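Local atomic coordinates of putative 6-phosphogluconolactonase (Neisseria gonorrhoeae, PDB entry 3LHI), a protein that probably hydrolyses 6-phosphogluconolactone to 6-phosphogluconate, the second step of the oxidative pentose phosphate pathway. Residues A52-D57 / L90-A95; W99-E104 / L122-Q127; H188-I193 / H227-E232; D203-G208 / L217-Q222. One frame throughout, in Å; residues are numbered along the deposited sequence. Where two conformers were deposited one is given.

Interaction 1 of 4, residues A52-D57 / L90-A95; sequences ALSQKD and LKNKAA
With OG of Ser-54 set between the backbone N and the carbonyl carbon (chi1 76°), and CG of Asn-92 anti to its own carbonyl carbon (chi1 -62°), hydroxyl and amide meet where the C-terminal part of helix 47-54 faces the 3-10 turn that begins at Lys-93, at the periphery of the Rossmann-like alpha/beta fold of this family. ND2 of Asn-92 donates to OG of Ser-54 at 2.9 Å, almost straight (172°), with the oxygen lying in the amide plane. The same hydroxyl is bonded to the carbonyl of Asn-51, so it is gripped by two partners. CB of Ser-54 rests 3.4 Å from Lys-91 O, while the ammonium of Lys-91 turns back to Asn-51 and Tyr-88. Ser-54 O accepts from Ala-94 N at 3.2 Å, on a lone pair. Farther out, CB of Lys-93 packs 3.4 Å from Lys-56 O, and Trp-60 touches the side chains of Lys-93 and Ala-94. Lys-93 then bends at chi2 and crosses Asp-57 obliquely. NZ of Lys-93 and OD1 of Asp-57 stand 4.1 Å apart, too far for a salt bridge. A water joins them, donating to Asp-57 OD1 at 2.6 Å and accepting from Lys-93 NZ at 2.9 Å.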
# COMPACT_ATOMS: atom_id res chain seq x y z
N ALA A 52 15.41 -0.12 -5.51
CA ALA A 52 15.75 1.03 -6.33
C ALA A 52 15.41 2.34 -5.58
O ALA A 52 16.16 3.32 -5.61
CB ALA A 52 15.05 0.97 -7.68
N LEU A 53 14.22 2.41 -4.98
CA LEU A 53 13.80 3.63 -4.30
C LEU A 53 14.73 3.93 -3.14
O LEU A 53 15.03 5.12 -2.89
CB LEU A 53 12.36 3.49 -3.83
CG LEU A 53 11.77 4.67 -3.06
CD1 LEU A 53 11.73 5.92 -3.97
CD2 LEU A 53 10.38 4.32 -2.56
N SER A 54 15.21 2.89 -2.45
CA SER A 54 16.05 3.06 -1.27
C SER A 54 17.35 3.81 -1.58
O SER A 54 17.97 4.38 -0.67
CB SER A 54 16.37 1.73 -0.60
OG SER A 54 17.36 0.99 -1.32
N GLN A 55 17.78 3.76 -2.84
CA GLN A 55 19.01 4.41 -3.30
C GLN A 55 18.83 5.85 -3.70
O GLN A 55 19.82 6.54 -3.95
CB GLN A 55 19.60 3.61 -4.48
CG GLN A 55 20.04 2.19 -4.09
CD GLN A 55 20.60 1.41 -5.26
OE1 GLN A 55 20.81 1.96 -6.33
NE2 GLN A 55 20.86 0.15 -5.04
N LYS A 56 17.60 6.31 -3.82
CA LYS A 56 17.34 7.68 -4.25
C LYS A 56 17.82 8.69 -3.17
O LYS A 56 17.61 8.48 -1.94
CB LYS A 56 15.84 7.87 -4.52
CG LYS A 56 15.32 7.10 -5.68
CD LYS A 56 15.82 7.72 -6.99
CE LYS A 56 15.19 7.10 -8.19
NZ LYS A 56 15.56 7.87 -9.46
N ASP A 57 18.49 9.74 -3.65
CA ASP A 57 19.06 10.76 -2.75
C ASP A 57 18.06 11.83 -2.42
O ASP A 57 18.26 12.99 -2.68
CB ASP A 57 20.37 11.33 -3.29
CG ASP A 57 21.27 11.98 -2.18
OD1 ASP A 57 21.21 11.69 -0.93
OD2 ASP A 57 22.15 12.75 -2.62
N LEU A 90 13.99 -0.08 4.03
CA LEU A 90 14.59 0.82 5.04
C LEU A 90 16.08 0.51 5.19
O LEU A 90 16.54 -0.01 6.20
CB LEU A 90 13.86 0.72 6.36
CG LEU A 90 12.35 1.05 6.32
CD1 LEU A 90 11.75 0.88 7.70
CD2 LEU A 90 12.05 2.43 5.74
N LYS A 91 16.79 0.86 4.14
CA LYS A 91 18.22 0.57 3.94
C LYS A 91 18.71 1.61 2.98
O LYS A 91 17.96 2.34 2.34
CB LYS A 91 18.43 -0.83 3.41
CG LYS A 91 17.91 -1.01 2.04
CD LYS A 91 18.07 -2.43 1.53
CE LYS A 91 17.79 -2.44 -0.00
NZ LYS A 91 17.28 -3.71 -0.54
N ASN A 92 20.05 1.66 2.78
CA ASN A 92 20.64 2.66 1.89
C ASN A 92 20.16 4.06 2.36
O ASN A 92 20.08 4.28 3.56
CB ASN A 92 20.33 2.37 0.42
CG ASN A 92 20.90 1.05 -0.05
OD1 ASN A 92 22.04 0.71 0.25
ND2 ASN A 92 20.09 0.30 -0.80
N LYS A 93 19.89 4.98 1.44
CA LYS A 93 19.56 6.33 1.84
C LYS A 93 18.20 6.35 2.61
O LYS A 93 18.02 7.16 3.51
CB LYS A 93 19.47 7.23 0.61
CG LYS A 93 20.74 7.30 -0.26
CD LYS A 93 21.80 7.95 0.40
CE LYS A 93 22.93 8.38 -0.66
NZ LYS A 93 24.10 8.92 0.03
N ALA A 94 17.28 5.45 2.28
CA ALA A 94 15.97 5.43 2.88
C ALA A 94 16.00 4.91 4.32
O ALA A 94 14.98 4.99 5.02
CB ALA A 94 14.99 4.61 2.02
N ALA A 95 17.12 4.35 4.82
CA ALA A 95 17.19 3.95 6.22
C ALA A 95 16.92 5.15 7.17
O ALA A 95 16.47 4.90 8.29
CB ALA A 95 18.57 3.37 6.54
O HOH W 1 23.05 11.53 0.88

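Interaction 2 of 4, residues W99-E104 / L122-Q127; sequences WIPMVE and LKHYKQ
His-124, in the last turn of helix 114-124, turns its imidazole against the pyrrolidine ring of Pro-101. CG of His-124 is anti to its carbonyl carbon (chi1 -67°), beside the backbone N. Pro-101 CG then sits over one face of the ring, 3.9 Å from the centroid of the His-124 ring and 19° off its normal, a CH-pi contact shifted toward the rim, where Pro-101 CG comes 3.7 Å from His-124 ND1. The two side chains cross at about a right angle. Tyr-120, one turn earlier on the helix, meets the imidazole and also touches Pro-101. The carbonyl of His-124 faces Ile-100, whose CG2 approaches His-124 O to 3.2 Å and reaches CB of His-124 at 4.1 Å. This packing lies on a beta-alpha-beta crossover: strand 98-99 runs into the loop with Ile-100 and Pro-101, helix 114-124 follows, and the chain then enters strand 130-133, which runs the same way as 98-99 in this mixed sheet. Ile-100 remains tied to that sheet through Ile-65 and Thr-66. At Tyr-125 the chain leaves the helix, with Tyr-125 N 4.5 Å from CG2 of Ile-100. Its CB points away from the 99-104 loop, and its side chain packs on Ala-162 and Leu-163. Lys-126 follows at the surface, crossing Ile-100 at about a right angle with CD 4.0 Å from Ile-100 CD1. The lysine was modelled in two conformers, so that touch is less certain than the others. Its chain bends at chi3 (69°), which turns CE out of line with the carbons before it.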
# COMPACT_ATOMS: atom_id res chain seq x y z
N TRP A 99 9.73 5.67 10.40
CA TRP A 99 8.75 4.58 10.34
C TRP A 99 7.52 4.91 11.10
O TRP A 99 7.61 5.30 12.27
CB TRP A 99 9.36 3.27 10.85
CG TRP A 99 8.43 2.13 10.81
CD1 TRP A 99 7.95 1.45 11.89
CD2 TRP A 99 7.90 1.50 9.67
NE1 TRP A 99 7.13 0.46 11.50
CE2 TRP A 99 7.06 0.45 10.14
CE3 TRP A 99 7.97 1.73 8.31
CZ2 TRP A 99 6.37 -0.37 9.30
CZ3 TRP A 99 7.23 0.91 7.46
CH2 TRP A 99 6.45 -0.13 7.98
N ILE A 100 6.37 4.81 10.44
CA ILE A 100 5.07 5.02 11.09
C ILE A 100 4.42 3.63 11.23
O ILE A 100 4.07 2.98 10.26
CB ILE A 100 4.17 5.97 10.25
CG1 ILE A 100 4.84 7.33 9.98
CG2 ILE A 100 2.79 6.11 10.95
CD1 ILE A 100 4.18 8.13 8.88
N PRO A 101 4.35 3.11 12.47
CA PRO A 101 3.99 1.71 12.67
C PRO A 101 2.53 1.40 12.49
O PRO A 101 1.65 2.26 12.76
CB PRO A 101 4.41 1.45 14.09
CG PRO A 101 4.16 2.77 14.77
CD PRO A 101 4.67 3.78 13.76
N MSE A 102 2.28 0.16 12.10
CA MSE A 102 0.96 -0.42 12.01
C MSE A 102 0.69 -1.48 13.11
O MSE A 102 -0.43 -1.62 13.59
CB MSE A 102 0.79 -1.05 10.62
CG MSE A 102 0.68 -0.06 9.45
SE MSE A 102 -1.11 0.73 9.35
CE MSE A 102 -1.87 -0.48 7.95
N VAL A 103 1.73 -2.23 13.46
CA VAL A 103 1.78 -3.22 14.56
C VAL A 103 2.96 -2.83 15.43
O VAL A 103 4.07 -2.51 14.94
CB VAL A 103 1.95 -4.68 14.01
CG1 VAL A 103 2.18 -5.69 15.12
CG2 VAL A 103 0.69 -5.08 13.26
N GLU A 104 2.76 -2.88 16.76
CA GLU A 104 3.79 -2.50 17.72
C GLU A 104 4.88 -3.56 17.80
O GLU A 104 4.57 -4.74 17.95
CB GLU A 104 3.11 -2.31 19.09
CG GLU A 104 3.98 -1.63 20.11
CD GLU A 104 3.25 -1.25 21.39
OE1 GLU A 104 2.07 -1.60 21.53
OE2 GLU A 104 3.92 -0.59 22.22
N LEU A 122 -4.22 3.69 14.48
CA LEU A 122 -4.93 4.96 14.25
C LEU A 122 -4.27 6.12 14.95
O LEU A 122 -4.30 7.24 14.45
CB LEU A 122 -6.41 4.84 14.64
CG LEU A 122 -7.35 4.07 13.68
CD1 LEU A 122 -8.69 3.72 14.38
CD2 LEU A 122 -7.54 4.78 12.34
N LYS A 123 -3.70 5.87 16.13
CA LYS A 123 -2.97 6.89 16.87
C LYS A 123 -1.70 7.38 16.18
O LYS A 123 -1.26 8.49 16.45
CB LYS A 123 -2.64 6.44 18.29
CG LYS A 123 -3.87 6.41 19.18
CD LYS A 123 -3.48 5.83 20.56
CE LYS A 123 -4.67 5.82 21.55
NZ LYS A 123 -6.03 5.44 21.01
N HIS A 124 -1.08 6.54 15.31
CA HIS A 124 0.14 6.91 14.62
C HIS A 124 -0.09 7.36 13.18
O HIS A 124 0.77 7.97 12.54
CB HIS A 124 1.08 5.71 14.63
CG HIS A 124 1.56 5.34 15.98
ND1 HIS A 124 2.78 5.76 16.47
CD2 HIS A 124 0.98 4.62 16.98
CE1 HIS A 124 2.93 5.31 17.71
NE2 HIS A 124 1.87 4.60 18.03
N TYR A 125 -1.25 7.03 12.63
CA TYR A 125 -1.54 7.26 11.23
C TYR A 125 -1.47 8.72 10.80
O TYR A 125 -2.01 9.62 11.47
CB TYR A 125 -2.94 6.75 10.89
CG TYR A 125 -3.39 7.00 9.48
CD1 TYR A 125 -3.12 6.07 8.49
CD2 TYR A 125 -4.08 8.14 9.11
CE1 TYR A 125 -3.50 6.26 7.22
CE2 TYR A 125 -4.50 8.34 7.83
CZ TYR A 125 -4.24 7.40 6.86
OH TYR A 125 -4.67 7.57 5.57
N LYS A 126 -0.84 8.92 9.65
CA LYS A 126 -0.82 10.17 8.92
C LYS A 126 -1.31 9.91 7.49
O LYS A 126 -0.91 8.92 6.87
CB LYS A 126 0.61 10.74 8.87
CG LYS A 126 1.20 10.93 10.26
CD LYS A 126 2.60 11.52 10.20
CE LYS A 126 2.63 12.97 9.73
NZ LYS A 126 3.95 13.52 10.15
N GLN A 127 -2.13 10.79 6.94
CA GLN A 127 -2.58 10.66 5.58
C GLN A 127 -1.38 10.61 4.62
O GLN A 127 -0.58 11.55 4.58
CB GLN A 127 -3.47 11.85 5.17
CG GLN A 127 -3.94 11.87 3.72
CD GLN A 127 -4.99 10.82 3.43
OE1 GLN A 127 -6.11 10.92 3.99
NE2 GLN A 127 -4.68 9.85 2.50

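Interaction 3 of 4, residues H188-I193 / H227-E232; sequences HVFLAI and HVFYAE
Two neighbouring parallel strands of the central sheet, 188-194 and 226-231, are joined here, with helices 196-206 and 215-219 in the connection, a beta-alpha-beta-type crossover. The axes of the two short segments are inclined by 19°. Five backbone bonds form the usual parallel ladder: His-227 N to Val-189 O, Leu-191 N to His-227 O, Phe-229 N to Leu-191 O, Ile-193 N to Phe-229 O and Ala-231 N to Ile-193 O. The shortest is Phe-229 N to Leu-191 O, 2.7 Å; the longest is Ala-231 N to Ile-193 O, 3.2 Å. On the face carrying Phe-190, His-227 and Phe-229, CB of His-227 lies 3.6 Å from CD2 of Phe-190. The imidazole sets its own CD2 over a face of the phenyl ring. CE1 of Phe-229 meets the edge of the same ring, in its plane, 3.8 Å from Phe-190 CD2. CD2 of His-227 also comes 3.3 Å from Val-189 O, which lies near the imidazole plane. On the other face, Leu-191 and Val-228 lie side by side, CD2 of Leu-191 4.1 Å from CG1 of Val-228. Ile-193 holds CG1 between its backbone N and carbonyl carbon (chi1 50°), where CG1 lies 4.0 Å from CD1 of Tyr-230. CD1 of Ile-193 is equally close to that atom, the two side chains crossing. Helix 11-33 packs on the face of Phe-190, Ala-192 and Phe-229 through Leu-18, whereas Phe-202 of helix 196-206 packs on Leu-191, Ile-193 and Val-228. Strand 130-133 flanks 188-194 on its far edge, and strand 3-8 flanks 226-231.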
# COMPACT_ATOMS: atom_id res chain seq x y z
N HIS A 188 -1.18 11.06 -4.57
CA HIS A 188 -0.59 10.35 -5.69
C HIS A 188 -0.70 8.85 -5.39
O HIS A 188 -0.05 8.39 -4.44
CB HIS A 188 0.90 10.79 -5.87
CG HIS A 188 1.06 12.25 -6.14
ND1 HIS A 188 1.08 12.75 -7.43
CD2 HIS A 188 1.20 13.31 -5.32
CE1 HIS A 188 1.21 14.07 -7.38
NE2 HIS A 188 1.26 14.44 -6.11
N VAL A 189 -1.45 8.12 -6.22
CA VAL A 189 -1.67 6.70 -6.07
C VAL A 189 -1.05 5.97 -7.24
O VAL A 189 -1.35 6.26 -8.41
CB VAL A 189 -3.16 6.38 -5.97
CG1 VAL A 189 -3.39 4.87 -5.80
CG2 VAL A 189 -3.80 7.15 -4.77
N PHE A 190 -0.23 5.00 -6.92
CA PHE A 190 0.41 4.12 -7.89
C PHE A 190 -0.09 2.69 -7.68
O PHE A 190 -0.39 2.31 -6.55
CB PHE A 190 1.91 4.13 -7.72
CG PHE A 190 2.56 5.43 -8.04
CD1 PHE A 190 2.64 6.46 -7.08
CD2 PHE A 190 3.09 5.65 -9.27
CE1 PHE A 190 3.23 7.68 -7.42
CE2 PHE A 190 3.69 6.81 -9.58
CZ PHE A 190 3.73 7.84 -8.68
N LEU A 191 -0.17 1.90 -8.74
CA LEU A 191 -0.49 0.46 -8.68
C LEU A 191 0.63 -0.25 -9.45
O LEU A 191 0.88 0.09 -10.63
CB LEU A 191 -1.85 0.18 -9.34
CG LEU A 191 -2.20 -1.31 -9.45
CD1 LEU A 191 -2.34 -1.97 -8.09
CD2 LEU A 191 -3.49 -1.48 -10.25
N ALA A 192 1.24 -1.23 -8.82
CA ALA A 192 2.23 -2.07 -9.46
C ALA A 192 1.74 -3.49 -9.53
O ALA A 192 1.34 -4.06 -8.52
CB ALA A 192 3.51 -2.04 -8.66
N ILE A 193 1.69 -4.03 -10.75
CA ILE A 193 1.22 -5.39 -11.01
C ILE A 193 2.14 -6.05 -12.03
O ILE A 193 2.78 -5.37 -12.81
CB ILE A 193 -0.25 -5.40 -11.46
CG1 ILE A 193 -0.52 -4.42 -12.59
CG2 ILE A 193 -1.23 -5.27 -10.26
CD1 ILE A 193 -1.78 -4.74 -13.41
N HIS A 227 -1.72 5.68 -11.23
CA HIS A 227 -0.59 5.48 -12.16
C HIS A 227 -0.22 3.99 -12.09
O HIS A 227 0.28 3.55 -11.06
CB HIS A 227 0.56 6.39 -11.71
CG HIS A 227 0.17 7.83 -11.57
ND1 HIS A 227 0.22 8.69 -12.64
CD2 HIS A 227 -0.28 8.56 -10.50
CE1 HIS A 227 -0.18 9.90 -12.25
NE2 HIS A 227 -0.48 9.84 -10.96
N VAL A 228 -0.47 3.22 -13.16
CA VAL A 228 -0.35 1.78 -13.15
C VAL A 228 0.95 1.37 -13.87
O VAL A 228 1.21 1.83 -15.00
CB VAL A 228 -1.58 1.07 -13.78
CG1 VAL A 228 -1.40 -0.45 -13.63
CG2 VAL A 228 -2.91 1.60 -13.17
N PHE A 229 1.78 0.61 -13.17
CA PHE A 229 3.06 0.12 -13.68
C PHE A 229 2.98 -1.37 -13.79
O PHE A 229 2.88 -2.07 -12.78
CB PHE A 229 4.23 0.53 -12.78
CG PHE A 229 4.62 1.98 -12.90
CD1 PHE A 229 3.78 3.01 -12.47
CD2 PHE A 229 5.80 2.32 -13.51
CE1 PHE A 229 4.13 4.32 -12.66
CE2 PHE A 229 6.16 3.66 -13.67
CZ PHE A 229 5.31 4.66 -13.25
N TYR A 230 3.08 -1.88 -15.02
CA TYR A 230 2.87 -3.30 -15.29
C TYR A 230 4.09 -3.87 -15.96
O TYR A 230 4.62 -3.25 -16.88
CB TYR A 230 1.68 -3.47 -16.23
CG TYR A 230 1.51 -4.86 -16.77
CD1 TYR A 230 1.06 -5.88 -15.97
CD2 TYR A 230 1.86 -5.17 -18.07
CE1 TYR A 230 0.90 -7.15 -16.44
CE2 TYR A 230 1.74 -6.47 -18.54
CZ TYR A 230 1.28 -7.45 -17.72
OH TYR A 230 1.12 -8.76 -18.15
N ALA A 231 4.50 -5.05 -15.53
CA ALA A 231 5.58 -5.79 -16.17
C ALA A 231 5.04 -7.14 -16.55
O ALA A 231 4.30 -7.75 -15.80
CB ALA A 231 6.76 -5.96 -15.19
N GLU A 232 5.45 -7.63 -17.71
CA GLU A 232 4.94 -8.93 -18.09
C GLU A 232 5.58 -9.98 -17.18
O GLU A 232 6.63 -9.86 -16.49
CB GLU A 232 5.12 -9.29 -19.59
CG GLU A 232 6.10 -8.46 -20.28
CD GLU A 232 6.37 -8.92 -21.69
OE1 GLU A 232 6.76 -10.11 -21.87
OE2 GLU A 232 6.20 -8.08 -22.59
OXT GLU A 232 4.96 -11.02 -17.12

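Interaction 4 of 4, residues D203-G208 / L217-Q222; sequences DQAAQG and LVLNHQ
Asn-220 and Leu-219 carry this contact, reaching from the end of helix 215-219 to the end of helix 196-206. The amide of Asn-220 reaches the other segment: its ND2 donates to Ala-205 O at 3.4 Å, with a bent angle of 129°, a weak bond. ND2 of Asn-220 is also 3.4 Å from C of Gly-208, and OD1 of Asn-220 lies 3.8 Å from Gly-208 CA, which sets the flat group against the backbone just past the first helix. Alongside, CD1 of Leu-219 touches CB of Ala-205 at 4.1 Å and approaches Ala-206 N at the same 4.1 Å.

In the next shell, the helix ends and Ser-216 help to place these groups. Asn-220 is the first residue to leave helical angles after its helix, and its CG, anti to the carbonyl carbon (chi1 -68°), lies 3.9 Å from Gly-208 CA. Gly-208 breaks from its helix with a positive phi of 154°; at its backbone angles a CB would collide with the preceding carbonyl oxygen. Farther out, the stronger polar partner of Asn-220 ND2 is Ser-216 O, in its own helix. Ala-205 packs also on Tyr-213 and Ile-215, and Leu-219 on Cys-226 at the start of strand 226-231, so the pair of helix ends lies beside the sheet on the two-helix connection between strands 188-194 and 226-231. The long, bent bond to Ala-205 O is probably secondary to the one that the same ND2 makes with Ser-216 O, so the amide adds little polar hold between the helices.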
# COMPACT_ATOMS: atom_id res chain seq x y z
N ASP A 203 -7.96 -5.78 -16.16
CA ASP A 203 -8.85 -5.34 -17.24
C ASP A 203 -10.34 -5.53 -16.86
O ASP A 203 -11.18 -4.65 -17.13
CB ASP A 203 -8.50 -6.05 -18.54
CG ASP A 203 -7.16 -5.58 -19.14
OD1 ASP A 203 -6.72 -4.42 -18.88
OD2 ASP A 203 -6.56 -6.39 -19.89
N GLN A 204 -10.67 -6.64 -16.21
CA GLN A 204 -12.02 -6.80 -15.66
C GLN A 204 -12.34 -5.64 -14.69
O GLN A 204 -13.34 -4.91 -14.85
CB GLN A 204 -12.15 -8.13 -14.94
CG GLN A 204 -13.56 -8.48 -14.45
CD GLN A 204 -14.56 -8.66 -15.57
OE1 GLN A 204 -14.24 -9.20 -16.64
NE2 GLN A 204 -15.79 -8.20 -15.32
N ALA A 205 -11.44 -5.43 -13.73
CA ALA A 205 -11.73 -4.40 -12.73
C ALA A 205 -11.92 -3.04 -13.36
O ALA A 205 -12.68 -2.23 -12.86
CB ALA A 205 -10.62 -4.37 -11.65
N ALA A 206 -11.17 -2.78 -14.44
CA ALA A 206 -11.23 -1.51 -15.16
C ALA A 206 -12.60 -1.23 -15.83
O ALA A 206 -12.92 -0.08 -16.07
CB ALA A 206 -10.09 -1.46 -16.25
N GLN A 207 -13.37 -2.30 -16.08
CA GLN A 207 -14.72 -2.23 -16.71
C GLN A 207 -15.78 -1.42 -15.95
O GLN A 207 -16.76 -0.94 -16.56
CB GLN A 207 -15.29 -3.65 -16.86
CG GLN A 207 -14.64 -4.51 -17.94
CD GLN A 207 -15.41 -5.81 -18.19
OE1 GLN A 207 -16.63 -5.81 -18.30
NE2 GLN A 207 -14.68 -6.92 -18.28
N GLY A 208 -15.62 -1.34 -14.63
CA GLY A 208 -16.49 -0.59 -13.75
C GLY A 208 -16.50 -1.13 -12.34
O GLY A 208 -15.87 -2.15 -12.06
N LEU A 217 -13.04 -0.38 -7.18
CA LEU A 217 -13.60 0.75 -6.44
C LEU A 217 -12.63 1.92 -6.33
O LEU A 217 -13.04 3.06 -6.06
CB LEU A 217 -14.10 0.33 -5.07
CG LEU A 217 -15.10 -0.84 -5.05
CD1 LEU A 217 -15.51 -1.10 -3.60
CD2 LEU A 217 -16.26 -0.62 -6.03
N VAL A 218 -11.33 1.62 -6.45
CA VAL A 218 -10.30 2.64 -6.50
C VAL A 218 -10.18 3.18 -7.91
O VAL A 218 -10.17 4.39 -8.08
CB VAL A 218 -8.96 2.05 -6.02
CG1 VAL A 218 -7.81 3.11 -6.19
CG2 VAL A 218 -9.03 1.48 -4.57
N LEU A 219 -10.11 2.32 -8.91
CA LEU A 219 -9.92 2.71 -10.31
C LEU A 219 -11.05 3.63 -10.79
O LEU A 219 -10.82 4.57 -11.57
CB LEU A 219 -9.84 1.47 -11.22
CG LEU A 219 -8.64 0.56 -11.01
CD1 LEU A 219 -8.78 -0.70 -11.89
CD2 LEU A 219 -7.32 1.28 -11.30
N ASN A 220 -12.24 3.39 -10.27
CA ASN A 220 -13.47 4.09 -10.68
C ASN A 220 -13.92 5.21 -9.72
O ASN A 220 -14.97 5.85 -9.92
CB ASN A 220 -14.58 3.04 -10.93
CG ASN A 220 -14.29 2.16 -12.17
OD1 ASN A 220 -14.48 2.64 -13.27
ND2 ASN A 220 -13.80 0.88 -11.98
N HIS A 221 -13.11 5.51 -8.71
CA HIS A 221 -13.48 6.50 -7.71
C HIS A 221 -13.25 7.90 -8.28
O HIS A 221 -12.21 8.16 -8.93
CB HIS A 221 -12.60 6.32 -6.47
CG HIS A 221 -13.12 6.96 -5.22
ND1 HIS A 221 -13.17 8.34 -5.05
CD2 HIS A 221 -13.59 6.42 -4.07
CE1 HIS A 221 -13.65 8.60 -3.84
NE2 HIS A 221 -13.93 7.45 -3.23
N GLN A 222 -14.20 8.79 -8.02
CA GLN A 222 -14.06 10.20 -8.42
C GLN A 222 -12.80 10.72 -7.76
O GLN A 222 -12.52 10.47 -6.57
CB GLN A 222 -15.29 11.03 -8.00
CG GLN A 222 -15.31 12.48 -8.57
CD GLN A 222 -14.41 13.48 -7.85
OE1 GLN A 222 -14.20 13.41 -6.61
NE2 GLN A 222 -13.89 14.45 -8.61

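Interactions 1 and 2 come in series along the chain, and although their centres are 21 Å apart they touch: Leu-90 CD1 packs 3.9 Å from Trp-99 CE3, where the loop of interaction 1 leads into strand 98-99. Interactions 3 and 4 form the second pair, with centres about 14 Å apart and nearest atoms about 5 Å apart. Strand 188-194 runs into helix 196-206, and helix 215-219 leads to strand 226-231, which makes interaction 4 the outer part of the connection that interaction 3 closes. Interactions 1 and 4 lie on opposite sides of the chain's centre, 32 Å apart between their centres. Strand 98-99 of interaction 2 and both strands of interaction 3 belong to one sheet.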